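Chitin deacetylase 1 (Bombyx mori, PDB 5ZNT) removes the acetyl groups from the N-acetylglucosamine units of chitin, a zinc-dependent hydrolysis that yields chitosan and acetate. Local coordinates at residues 73-78 with 95-100. Residues are numbered along the deposited sequence; the frame is centred on the assembly and turned at random.
Sequences KATYFV and GHEIAV
Backbone bonding pairs Ala74 to Val78 with Glu97 to Ala99 in parallel register. Glu97 N donates to Ala74 O, Tyr76 N to Glu97 O, Ala99 N to Tyr76 O at 2.7 Å and Val78 N to Ala99 O. Next to these, the His96 side chain adds a further bond: ND1 accepts from Ala74 N at 3.0 Å, the donor only 5° out of the ring plane and the N-H...N angle 161°. CG of His96 lies beside the backbone N, anti to the carbonyl carbon, which lays the ring alongside Ala74.

The aromatic contact is an offset edge-to-face pair, with the edge of Tyr76 toward the His96 face, centroids 5.8 Å apart and planes at 78°. CE1 of Tyr76 also meets His96 CB at 3.7 Å. An alanine in place of His96 would probably leave Ala74 N without its acceptor and open a gap beside the Tyr76 edge.

Apolar contacts lie on both faces of the sheet. Phe77 CD1 touches Ala99 CB at 3.4 Å, while on the other face Ile98 CD1 meets Tyr76 CB at 4.1 Å. Beside Phe77, Thr75 and Glu97 run alongside each other; Thr75 OG1 bonds to Met303 N, and Glu97 OE2 to Tyr168 and Thr304.

Helix 85-93 completes the beta-alpha-beta crossover within the CE4 deacetylase domain, and the side chain of Phe77 lies about 4 Å from that of the zinc ligand His101.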
loop_
_atom_site.group_PDB
_atom_site.type_symbol
_atom_site.label_atom_id
_atom_site.label_comp_id
_atom_site.label_asym_id
_atom_site.label_seq_id
_atom_site.Cartn_x
_atom_site.Cartn_y
_atom_site.Cartn_z
ATOM N N LYS A 73 -11.264 0.724 5.290
ATOM C CA LYS A 73 -10.072 1.563 5.238
ATOM C C LYS A 73 -9.168 1.101 4.106
ATOM O O LYS A 73 -9.062 -0.097 3.830
ATOM C CB LYS A 73 -9.280 1.525 6.545
ATOM C CG LYS A 73 -10.076 1.916 7.805
ATOM C CD LYS A 73 -10.655 3.338 7.680
ATOM C CE LYS A 73 -11.091 3.847 9.069
ATOM N NZ LYS A 73 -12.007 2.858 9.736
ATOM N N ALA A 74 -8.492 2.068 3.475
ATOM C CA ALA A 74 -7.560 1.823 2.381
ATOM C C ALA A 74 -6.207 2.451 2.715
ATOM O O ALA A 74 -6.052 3.165 3.709
ATOM C CB ALA A 74 -8.121 2.371 1.047
ATOM N N THR A 75 -5.210 2.160 1.882
ATOM C CA THR A 75 -3.842 2.659 2.047
ATOM C C THR A 75 -3.465 3.453 0.802
ATOM O O THR A 75 -3.678 2.980 -0.307
ATOM C CB THR A 75 -2.850 1.498 2.244
ATOM O OG1 THR A 75 -3.273 0.673 3.347
ATOM C CG2 THR A 75 -1.434 2.016 2.525
ATOM N N TYR A 76 -2.900 4.647 0.984
ATOM C CA TYR A 76 -2.544 5.535 -0.117
ATOM C C TYR A 76 -1.029 5.644 -0.169
ATOM O O TYR A 76 -0.409 6.098 0.799
ATOM C CB TYR A 76 -3.156 6.923 0.067
ATOM C CG TYR A 76 -4.659 6.908 -0.080
ATOM C CD1 TYR A 76 -5.473 6.483 0.963
ATOM C CD2 TYR A 76 -5.263 7.291 -1.272
ATOM C CE1 TYR A 76 -6.855 6.441 0.830
ATOM C CE2 TYR A 76 -6.654 7.275 -1.412
ATOM C CZ TYR A 76 -7.436 6.866 -0.352
ATOM O OH TYR A 76 -8.791 6.841 -0.491
ATOM N N PHE A 77 -0.436 5.175 -1.265
ATOM C CA PHE A 77 0.998 5.351 -1.492
ATOM C C PHE A 77 1.164 6.649 -2.275
ATOM O O PHE A 77 0.933 6.696 -3.484
ATOM C CB PHE A 77 1.589 4.146 -2.225
ATOM C CG PHE A 77 1.649 2.908 -1.366
ATOM C CD1 PHE A 77 2.684 2.731 -0.456
ATOM C CD2 PHE A 77 0.651 1.951 -1.445
ATOM C CE1 PHE A 77 2.721 1.600 0.357
ATOM C CE2 PHE A 77 0.694 0.823 -0.643
ATOM C CZ PHE A 77 1.718 0.653 0.254
ATOM N N VAL A 78 1.567 7.704 -1.580
ATOM C CA VAL A 78 1.428 9.070 -2.082
ATOM C C VAL A 78 2.754 9.517 -2.653
ATOM O O VAL A 78 3.788 9.398 -1.988
ATOM C CB VAL A 78 0.962 10.018 -0.959
ATOM C CG1 VAL A 78 0.850 11.468 -1.495
ATOM C CG2 VAL A 78 -0.412 9.536 -0.415
ATOM N N GLY A 95 -9.050 8.039 8.787
ATOM C CA GLY A 95 -8.615 6.716 9.188
ATOM C C GLY A 95 -7.967 5.881 8.104
ATOM O O GLY A 95 -7.655 4.708 8.354
ATOM N N HIS A 96 -7.779 6.426 6.903
ATOM C CA HIS A 96 -7.004 5.715 5.901
ATOM C C HIS A 96 -5.515 5.903 6.172
ATOM O O HIS A 96 -5.089 6.871 6.806
ATOM C CB HIS A 96 -7.374 6.192 4.500
ATOM C CG HIS A 96 -8.843 6.095 4.222
ATOM N ND1 HIS A 96 -9.472 4.894 3.969
ATOM C CD2 HIS A 96 -9.810 7.040 4.200
ATOM C CE1 HIS A 96 -10.761 5.108 3.780
ATOM N NE2 HIS A 96 -10.994 6.403 3.924
ATOM N N GLU A 97 -4.727 4.947 5.713
ATOM C CA GLU A 97 -3.294 4.973 5.950
ATOM C C GLU A 97 -2.602 5.766 4.851
ATOM O O GLU A 97 -2.949 5.636 3.677
ATOM C CB GLU A 97 -2.727 3.551 5.998
ATOM C CG GLU A 97 -1.203 3.542 6.123
ATOM C CD GLU A 97 -0.611 2.152 6.352
ATOM O OE1 GLU A 97 -1.390 1.181 6.480
ATOM O OE2 GLU A 97 0.641 2.052 6.422
ATOM N N ILE A 98 -1.626 6.589 5.238
ATOM C CA ILE A 98 -0.811 7.338 4.284
ATOM C C ILE A 98 0.576 6.724 4.288
ATOM O O ILE A 98 1.196 6.610 5.348
ATOM C CB ILE A 98 -0.734 8.831 4.638
ATOM C CG1 ILE A 98 -2.128 9.441 4.657
ATOM C CG2 ILE A 98 0.192 9.571 3.633
ATOM C CD1 ILE A 98 -2.881 9.351 3.322
ATOM N N ALA A 99 1.061 6.326 3.110
ATOM C CA ALA A 99 2.394 5.751 2.940
ATOM C C ALA A 99 3.106 6.526 1.836
ATOM O O ALA A 99 2.500 7.374 1.175
ATOM C CB ALA A 99 2.319 4.246 2.585
ATOM N N VAL A 100 4.407 6.259 1.616
ATOM C CA VAL A 100 5.179 7.085 0.681
ATOM C C VAL A 100 5.433 6.331 -0.611
ATOM O O VAL A 100 5.643 5.107 -0.624
ATOM C CB VAL A 100 6.502 7.605 1.275
ATOM C CG1 VAL A 100 6.250 8.358 2.593
ATOM C CG2 VAL A 100 7.535 6.494 1.453
#